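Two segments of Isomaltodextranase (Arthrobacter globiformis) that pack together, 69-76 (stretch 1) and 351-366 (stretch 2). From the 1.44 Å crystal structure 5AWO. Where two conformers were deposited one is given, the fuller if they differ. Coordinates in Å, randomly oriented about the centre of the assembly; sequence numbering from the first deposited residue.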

ATOM      1  N   ASN A  69      -8.577   4.133  24.509  0.50 22.12           N
ATOM      2  CA  ASN A  69      -9.667   3.761  23.650  0.50 22.03           C
ATOM      3  C   ASN A  69      -9.043   2.949  22.490  0.50 21.55           C
ATOM      4  O   ASN A  69      -9.022   1.711  22.499  0.50 22.00           O
ATOM      5  CB  ASN A  69     -10.448   5.029  23.237  0.50 22.41           C
ATOM      6  CG  ASN A  69     -10.995   5.847  24.449  0.50 22.30           C
ATOM      7  OD1 ASN A  69     -12.200   5.804  24.747  0.50 21.96           O
ATOM      8  ND2 ASN A  69     -10.121   6.604  25.131  0.50 22.47           N
ATOM      9  N   PHE A  70      -8.357   3.609  21.587  1.00 19.75           N
ATOM     10  CA  PHE A  70      -8.057   2.978  20.299  1.00 19.31           C
ATOM     11  C   PHE A  70      -6.884   2.020  20.217  1.00 19.57           C
ATOM     12  O   PHE A  70      -6.843   1.182  19.337  1.00 18.27           O
ATOM     13  CB  PHE A  70      -7.905   4.065  19.247  1.00 19.50           C
ATOM     14  CG  PHE A  70      -9.134   4.884  19.089  1.00 20.09           C
ATOM     15  CD1 PHE A  70     -10.141   4.468  18.241  1.00 20.59           C
ATOM     16  CD2 PHE A  70      -9.353   5.994  19.879  1.00 21.43           C
ATOM     17  CE1 PHE A  70     -11.307   5.179  18.113  1.00 20.60           C
ATOM     18  CE2 PHE A  70     -10.536   6.709  19.777  1.00 22.46           C
ATOM     19  CZ  PHE A  70     -11.508   6.309  18.857  1.00 22.11           C
ATOM     20  N   ALA A  71      -5.915   2.144  21.121  1.00 19.55           N
ATOM     21  CA  ALA A  71      -4.787   1.215  21.110  1.00 20.41           C
ATOM     22  C   ALA A  71      -5.238  -0.220  21.271  1.00 20.50           C
ATOM     23  O   ALA A  71      -4.677  -1.115  20.663  1.00 20.51           O
ATOM     24  CB  ALA A  71      -3.771   1.588  22.191  1.00 20.42           C
ATOM     25  N   ASP A  72      -6.313  -0.427  22.035  1.00 21.92           N
ATOM     26  CA  ASP A  72      -6.832  -1.786  22.225  1.00 24.66           C
ATOM     27  C   ASP A  72      -7.468  -2.375  20.960  1.00 22.40           C
ATOM     28  O   ASP A  72      -7.614  -3.592  20.850  1.00 24.45           O
ATOM     29  CB  ASP A  72      -7.824  -1.844  23.391  1.00 27.90           C
ATOM     30  CG  ASP A  72      -7.161  -1.545  24.718  1.00 32.46           C
ATOM     31  OD1 ASP A  72      -6.066  -2.101  24.954  1.00 36.77           O
ATOM     32  OD2 ASP A  72      -7.706  -0.725  25.487  1.00 37.85           O
ATOM     33  N   PHE A  73      -7.796  -1.510  19.984  1.00 18.61           N
ATOM     34  CA  PHE A  73      -8.289  -1.921  18.679  1.00 18.33           C
ATOM     35  C   PHE A  73      -7.195  -1.907  17.620  1.00 17.37           C
ATOM     36  O   PHE A  73      -7.464  -2.006  16.446  1.00 16.98           O
ATOM     37  CB  PHE A  73      -9.436  -1.012  18.266  1.00 17.78           C
ATOM     38  CG  PHE A  73     -10.655  -1.203  19.109  1.00 19.21           C
ATOM     39  CD1 PHE A  73     -11.547  -2.202  18.803  1.00 19.14           C
ATOM     40  CD2 PHE A  73     -10.879  -0.416  20.222  1.00 19.90           C
ATOM     41  CE1 PHE A  73     -12.652  -2.419  19.607  1.00 20.25           C
ATOM     42  CE2 PHE A  73     -11.996  -0.619  21.014  1.00 20.46           C
ATOM     43  CZ  PHE A  73     -12.878  -1.623  20.696  1.00 19.98           C
ATOM     44  N   GLY A  74      -5.949  -1.828  18.055  1.00 16.75           N
ATOM     45  CA  GLY A  74      -4.816  -1.966  17.161  1.00 16.46           C
ATOM     46  C   GLY A  74      -4.245  -0.662  16.659  1.00 15.88           C
ATOM     47  O   GLY A  74      -3.234  -0.675  15.957  1.00 16.32           O
ATOM     48  N   TYR A  75      -4.849   0.476  17.013  1.00 15.01           N
ATOM     49  CA  TYR A  75      -4.325   1.771  16.557  1.00 15.45           C
ATOM     50  C   TYR A  75      -3.241   2.149  17.564  1.00 15.75           C
ATOM     51  O   TYR A  75      -3.456   2.989  18.425  1.00 17.50           O
ATOM     52  CB  TYR A  75      -5.424   2.839  16.483  1.00 15.44           C
ATOM     53  CG  TYR A  75      -6.533   2.514  15.508  1.00 14.67           C
ATOM     54  CD1 TYR A  75      -7.634   1.775  15.903  1.00 14.82           C
ATOM     55  CD2 TYR A  75      -6.503   2.989  14.197  1.00 14.61           C
ATOM     56  CE1 TYR A  75      -8.658   1.500  15.027  1.00 15.14           C
ATOM     57  CE2 TYR A  75      -7.527   2.698  13.309  1.00 13.86           C
ATOM     58  CZ  TYR A  75      -8.601   1.983  13.732  1.00 14.74           C
ATOM     59  OH  TYR A  75      -9.604   1.732  12.845  1.00 14.98           O
ATOM     60  N   ASP A  76      -2.081   1.524  17.420  1.00 16.82           N
ATOM     61  CA  ASP A  76      -1.064   1.633  18.480  1.00 18.01           C
ATOM     62  C   ASP A  76       0.168   2.374  18.066  1.00 18.05           C
ATOM     63  O   ASP A  76       1.129   2.384  18.800  1.00 20.41           O
ATOM     64  CB  ASP A  76      -0.717   0.271  19.062  1.00 21.61           C
ATOM     65  CG  ASP A  76      -0.256  -0.696  18.049  1.00 23.94           C
ATOM     66  OD1 ASP A  76       0.119  -0.280  16.950  1.00 23.97           O
ATOM     67  OD2 ASP A  76      -0.282  -1.921  18.338  1.00 28.67           O
TER
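Stretch 2 351-366: QIGNNAWVYTNKEVLQ

How does stretch 2 begin its approach? Ile352 to Asn355 form a type II' beta turn, closed by Asn355 N to Ile352 O at 2.9 Å, with Gly353 at a positive phi. Ile352 points toward stretch 1, its CG1 4.3 Å from Phe70 CZ.

What meets Phe70 after the turn? Residues 356-359 have helical phi/psi without the regular bonds. Ala356 CB lies 3.5 Å from Phe70 CZ and Tyr359 CB 4.1 Å from Phe70 CE1, while the CA-to-CB bond of Trp357 points away. Tyr359 also offers its carbonyl: Tyr75 OH donates to Tyr359 O at 2.8 Å, the one hydrogen bond between the stretches.

Where do the CA atoms come nearest? At Thr360, where Thr360 CA is 6.3 Å from Phe73 CA. Its CB sits over the Phe73 ring, 3.7 Å from the centroid and 7° off the normal, a CH-pi contact; its CG2 lies 3.6 Å from Phe73 CD2 and 3.9 Å from Phe70 CD1, so one methyl touches both phenylalanines.

How does the following helix pack? Asn361 caps it, OD1 accepting from Val364 N at 3.2 Å and weakly from Glu363 N at 2.9 Å. Lys362 brings NZ to the Phe73 ring edge, 3.7 Å from CE1. One turn on, Leu365 points toward stretch 1, with CD1 4.1 Å from Phe73 CB and CD2 3.5 Å from Tyr75 OH.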

ATOM      1  N   GLN A 351     -12.210  16.351  18.559  1.00 17.39           N
ATOM      2  CA  GLN A 351     -13.027  16.216  17.354  1.00 17.40           C
ATOM      3  C   GLN A 351     -13.820  14.937  17.321  1.00 17.57           C
ATOM      4  O   GLN A 351     -14.833  14.866  16.618  1.00 17.20           O
ATOM      5  CB  GLN A 351     -12.133  16.238  16.112  1.00 16.96           C
ATOM      6  CG  GLN A 351     -11.506  17.574  15.808  1.00 16.76           C
ATOM      7  CD  GLN A 351     -10.322  17.480  14.846  1.00 16.73           C
ATOM      8  OE1 GLN A 351      -9.708  16.415  14.694  1.00 16.34           O
ATOM      9  NE2 GLN A 351     -10.001  18.591  14.193  1.00 16.91           N
ATOM     10  N   ILE A 352     -13.358  13.910  18.016  1.00 17.23           N
ATOM     11  CA  ILE A 352     -13.916  12.565  17.853  1.00 17.95           C
ATOM     12  C   ILE A 352     -15.425  12.527  18.159  1.00 19.04           C
ATOM     13  O   ILE A 352     -16.184  11.823  17.480  1.00 19.71           O
ATOM     14  CB  ILE A 352     -13.141  11.472  18.638  1.00 18.31           C
ATOM     15  CG1 ILE A 352     -13.556  10.053  18.227  1.00 18.87           C
ATOM     16  CG2 ILE A 352     -13.310  11.632  20.150  1.00 18.78           C
ATOM     17  CD1 ILE A 352     -13.252   9.697  16.776  1.00 18.09           C
ATOM     18  N   GLY A 353     -15.869  13.305  19.143  1.00 18.66           N
ATOM     19  CA  GLY A 353     -17.305  13.351  19.460  1.00 19.35           C
ATOM     20  C   GLY A 353     -17.839  11.959  19.739  1.00 19.99           C
ATOM     21  O   GLY A 353     -17.248  11.226  20.531  1.00 20.02           O
ATOM     22  N   ASN A 354     -18.956  11.592  19.092  1.00 22.56           N
ATOM     23  CA  ASN A 354     -19.511  10.236  19.241  1.00 24.42           C
ATOM     24  C   ASN A 354     -19.088   9.343  18.087  1.00 24.37           C
ATOM     25  O   ASN A 354     -19.883   8.507  17.693  1.00 26.88           O
ATOM     26  CB  ASN A 354     -21.076  10.143  19.152  1.00 28.46           C
ATOM     27  CG  ASN A 354     -21.840  11.199  19.917  1.00 28.92           C
ATOM     28  OD1 ASN A 354     -21.414  11.650  20.988  1.00 35.67           O
ATOM     29  ND2 ASN A 354     -23.056  11.535  19.400  1.00 29.91           N
ATOM     30  N   ASN A 355     -17.915   9.541  17.482  1.00 20.39           N
ATOM     31  CA  ASN A 355     -17.567   8.788  16.267  1.00 19.99           C
ATOM     32  C   ASN A 355     -16.530   7.704  16.421  1.00 19.48           C
ATOM     33  O   ASN A 355     -16.107   7.123  15.429  1.00 18.81           O
ATOM     34  CB  ASN A 355     -17.145   9.767  15.170  1.00 19.50           C
ATOM     35  CG  ASN A 355     -18.296  10.539  14.637  1.00 20.95           C
ATOM     36  OD1 ASN A 355     -19.376   9.967  14.456  1.00 21.86           O
ATOM     37  ND2 ASN A 355     -18.095  11.800  14.354  1.00 21.05           N
ATOM     38  N   ALA A 356     -16.115   7.382  17.639  1.00 19.07           N
ATOM     39  CA  ALA A 356     -15.160   6.275  17.838  1.00 19.66           C
ATOM     40  C   ALA A 356     -15.581   4.979  17.179  1.00 19.41           C
ATOM     41  O   ALA A 356     -14.766   4.220  16.641  1.00 20.01           O
ATOM     42  CB  ALA A 356     -14.931   6.032  19.332  1.00 20.98           C
ATOM     43  N   TRP A 357     -16.889   4.714  17.214  1.00 18.99           N
ATOM     44  CA  TRP A 357     -17.429   3.501  16.624  1.00 17.29           C
ATOM     45  C   TRP A 357     -17.011   3.232  15.153  1.00 16.50           C
ATOM     46  O   TRP A 357     -16.916   2.094  14.718  1.00 17.71           O
ATOM     47  CB  TRP A 357     -18.971   3.510  16.738  1.00 17.64           C
ATOM     48  CG  TRP A 357     -19.579   4.651  15.957  1.00 16.72           C
ATOM     49  CD1 TRP A 357     -19.856   5.916  16.413  1.00 17.65           C
ATOM     50  CD2 TRP A 357     -19.939   4.637  14.581  1.00 16.05           C
ATOM     51  NE1 TRP A 357     -20.346   6.681  15.402  1.00 17.29           N
ATOM     52  CE2 TRP A 357     -20.400   5.930  14.259  1.00 15.82           C
ATOM     53  CE3 TRP A 357     -19.890   3.666  13.574  1.00 16.35           C
ATOM     54  CZ2 TRP A 357     -20.850   6.258  12.987  1.00 16.06           C
ATOM     55  CZ3 TRP A 357     -20.315   4.002  12.304  1.00 16.25           C
ATOM     56  CH2 TRP A 357     -20.797   5.304  12.024  1.00 16.39           C
ATOM     57  N   VAL A 358     -16.767   4.302  14.387  1.00 15.55           N
ATOM     58  CA  VAL A 358     -16.399   4.202  12.958  1.00 16.31           C
ATOM     59  C   VAL A 358     -15.171   3.296  12.790  1.00 15.25           C
ATOM     60  O   VAL A 358     -15.039   2.504  11.840  1.00 14.87           O
ATOM     61  CB  VAL A 358     -16.053   5.629  12.377  1.00 18.19           C
ATOM     62  CG1 VAL A 358     -15.498   5.569  10.942  1.00 19.55           C
ATOM     63  CG2 VAL A 358     -17.292   6.540  12.426  1.00 19.98           C
ATOM     64  N   TYR A 359     -14.277   3.432  13.756  1.00 14.53           N
ATOM     65  CA  TYR A 359     -12.936   2.872  13.677  1.00 14.58           C
ATOM     66  C   TYR A 359     -12.814   1.525  14.392  1.00 15.28           C
ATOM     67  O   TYR A 359     -11.805   0.828  14.233  1.00 16.06           O
ATOM     68  CB  TYR A 359     -11.976   3.861  14.297  1.00 14.80           C
ATOM     69  CG  TYR A 359     -11.938   5.187  13.589  1.00 13.89           C
ATOM     70  CD1 TYR A 359     -11.715   5.255  12.203  1.00 13.55           C
ATOM     71  CD2 TYR A 359     -12.126   6.381  14.263  1.00 13.01           C
ATOM     72  CE1 TYR A 359     -11.645   6.462  11.536  1.00 13.62           C
ATOM     73  CE2 TYR A 359     -12.057   7.597  13.603  1.00 13.72           C
ATOM     74  CZ  TYR A 359     -11.830   7.635  12.239  1.00 13.16           C
ATOM     75  OH  TYR A 359     -11.742   8.848  11.581  1.00 14.42           O
ATOM     76  N   THR A 360     -13.823   1.155  15.175  1.00 15.41           N
ATOM     77  CA  THR A 360     -13.699   0.050  16.132  1.00 15.75           C
ATOM     78  C   THR A 360     -14.702  -1.087  15.902  1.00 16.12           C
ATOM     79  O   THR A 360     -15.001  -1.852  16.831  1.00 17.88           O
ATOM     80  CB  THR A 360     -13.780   0.576  17.571  1.00 16.32           C
ATOM     81  OG1 THR A 360     -15.060   1.195  17.783  1.00 17.76           O
ATOM     82  CG2 THR A 360     -12.649   1.561  17.840  1.00 17.15           C
ATOM     83  N   ASN A 361     -15.217  -1.238  14.687  1.00 14.42           N
ATOM     84  CA  ASN A 361     -16.019  -2.412  14.346  1.00 14.88           C
ATOM     85  C   ASN A 361     -15.065  -3.596  14.157  1.00 15.95           C
ATOM     86  O   ASN A 361     -14.272  -3.636  13.224  1.00 15.21           O
ATOM     87  CB  ASN A 361     -16.831  -2.133  13.079  1.00 14.81           C
ATOM     88  CG  ASN A 361     -17.645  -3.317  12.598  1.00 15.97           C
ATOM     89  OD1 ASN A 361     -17.277  -4.473  12.762  1.00 16.94           O
ATOM     90  ND2 ASN A 361     -18.734  -3.029  11.938  1.00 15.85           N
ATOM     91  N   LYS A 362     -15.124  -4.537  15.092  1.00 16.91           N
ATOM     92  CA  LYS A 362     -14.172  -5.644  15.115  1.00 18.73           C
ATOM     93  C   LYS A 362     -14.216  -6.473  13.843  1.00 16.22           C
ATOM     94  O   LYS A 362     -13.169  -6.966  13.400  1.00 16.18           O
ATOM     95  CB  LYS A 362     -14.387  -6.515  16.367  1.00 22.26           C
ATOM     96  CG  LYS A 362     -13.963  -5.821  17.665  1.00 27.55           C
ATOM     97  CD  LYS A 362     -14.646  -6.441  18.893  1.00 30.51           C
ATOM     98  CE  LYS A 362     -14.514  -5.583  20.158  1.00 31.67           C
ATOM     99  NZ  LYS A 362     -15.556  -4.528  20.394  1.00 28.66           N
ATOM    100  N   GLU A 363     -15.394  -6.651  13.241  1.00 16.66           N
ATOM    101  CA  GLU A 363     -15.499  -7.469  12.047  1.00 15.93           C
ATOM    102  C   GLU A 363     -14.887  -6.785  10.823  1.00 16.45           C
ATOM    103  O   GLU A 363     -14.287  -7.424   9.983  1.00 16.16           O
ATOM    104  CB  GLU A 363     -16.950  -7.861  11.764  1.00 18.10           C
ATOM    105  CG  GLU A 363     -17.602  -8.599  12.916  1.00 19.37           C
ATOM    106  CD  GLU A 363     -18.763  -9.440  12.439  1.00 20.08           C
ATOM    107  OE1 GLU A 363     -18.536 -10.389  11.673  1.00 21.51           O
ATOM    108  OE2 GLU A 363     -19.915  -9.131  12.818  1.00 21.12           O
ATOM    109  N   VAL A 364     -15.081  -5.475  10.713  1.00 15.65           N
ATOM    110  CA  VAL A 364     -14.457  -4.684   9.650  1.00 15.02           C
ATOM    111  C   VAL A 364     -12.948  -4.676   9.861  1.00 14.80           C
ATOM    112  O   VAL A 364     -12.191  -4.926   8.923  1.00 14.80           O
ATOM    113  CB  VAL A 364     -15.078  -3.274   9.588  1.00 14.50           C
ATOM    114  CG1 VAL A 364     -14.308  -2.386   8.625  1.00 14.84           C
ATOM    115  CG2 VAL A 364     -16.546  -3.344   9.158  1.00 14.95           C
ATOM    116  N   LEU A 365     -12.517  -4.457  11.098  1.00 14.83           N
ATOM    117  CA  LEU A 365     -11.082  -4.508  11.401  1.00 14.76           C
ATOM    118  C   LEU A 365     -10.488  -5.876  11.070  1.00 14.47           C
ATOM    119  O   LEU A 365      -9.323  -5.957  10.637  1.00 15.15           O
ATOM    120  CB  LEU A 365     -10.774  -4.137  12.845  1.00 15.31           C
ATOM    121  CG  LEU A 365     -11.013  -2.656  13.196  1.00 15.73           C
ATOM    122  CD1 LEU A 365     -10.880  -2.454  14.701  1.00 16.84           C
ATOM    123  CD2 LEU A 365     -10.090  -1.738  12.417  1.00 16.55           C
ATOM    124  N   GLN A 366     -11.253  -6.939  11.288  1.00 14.79           N
ATOM    125  CA  GLN A 366     -10.715  -8.262  11.057  1.00 15.83           C
ATOM    126  C   GLN A 366     -10.284  -8.418   9.613  1.00 16.22           C
ATOM    127  O   GLN A 366      -9.314  -9.123   9.341  1.00 16.46           O
ATOM    128  CB  GLN A 366     -11.719  -9.335  11.456  1.00 16.72           C
ATOM    129  CG  GLN A 366     -11.097 -10.718  11.559  1.00 18.42           C
ATOM    130  CD  GLN A 366     -10.126 -10.820  12.709  1.00 19.84           C
ATOM    131  OE1 GLN A 366     -10.443 -10.419  13.820  1.00 23.38           O
ATOM    132  NE2 GLN A 366      -8.914 -11.323  12.441  1.00 21.32           N
TER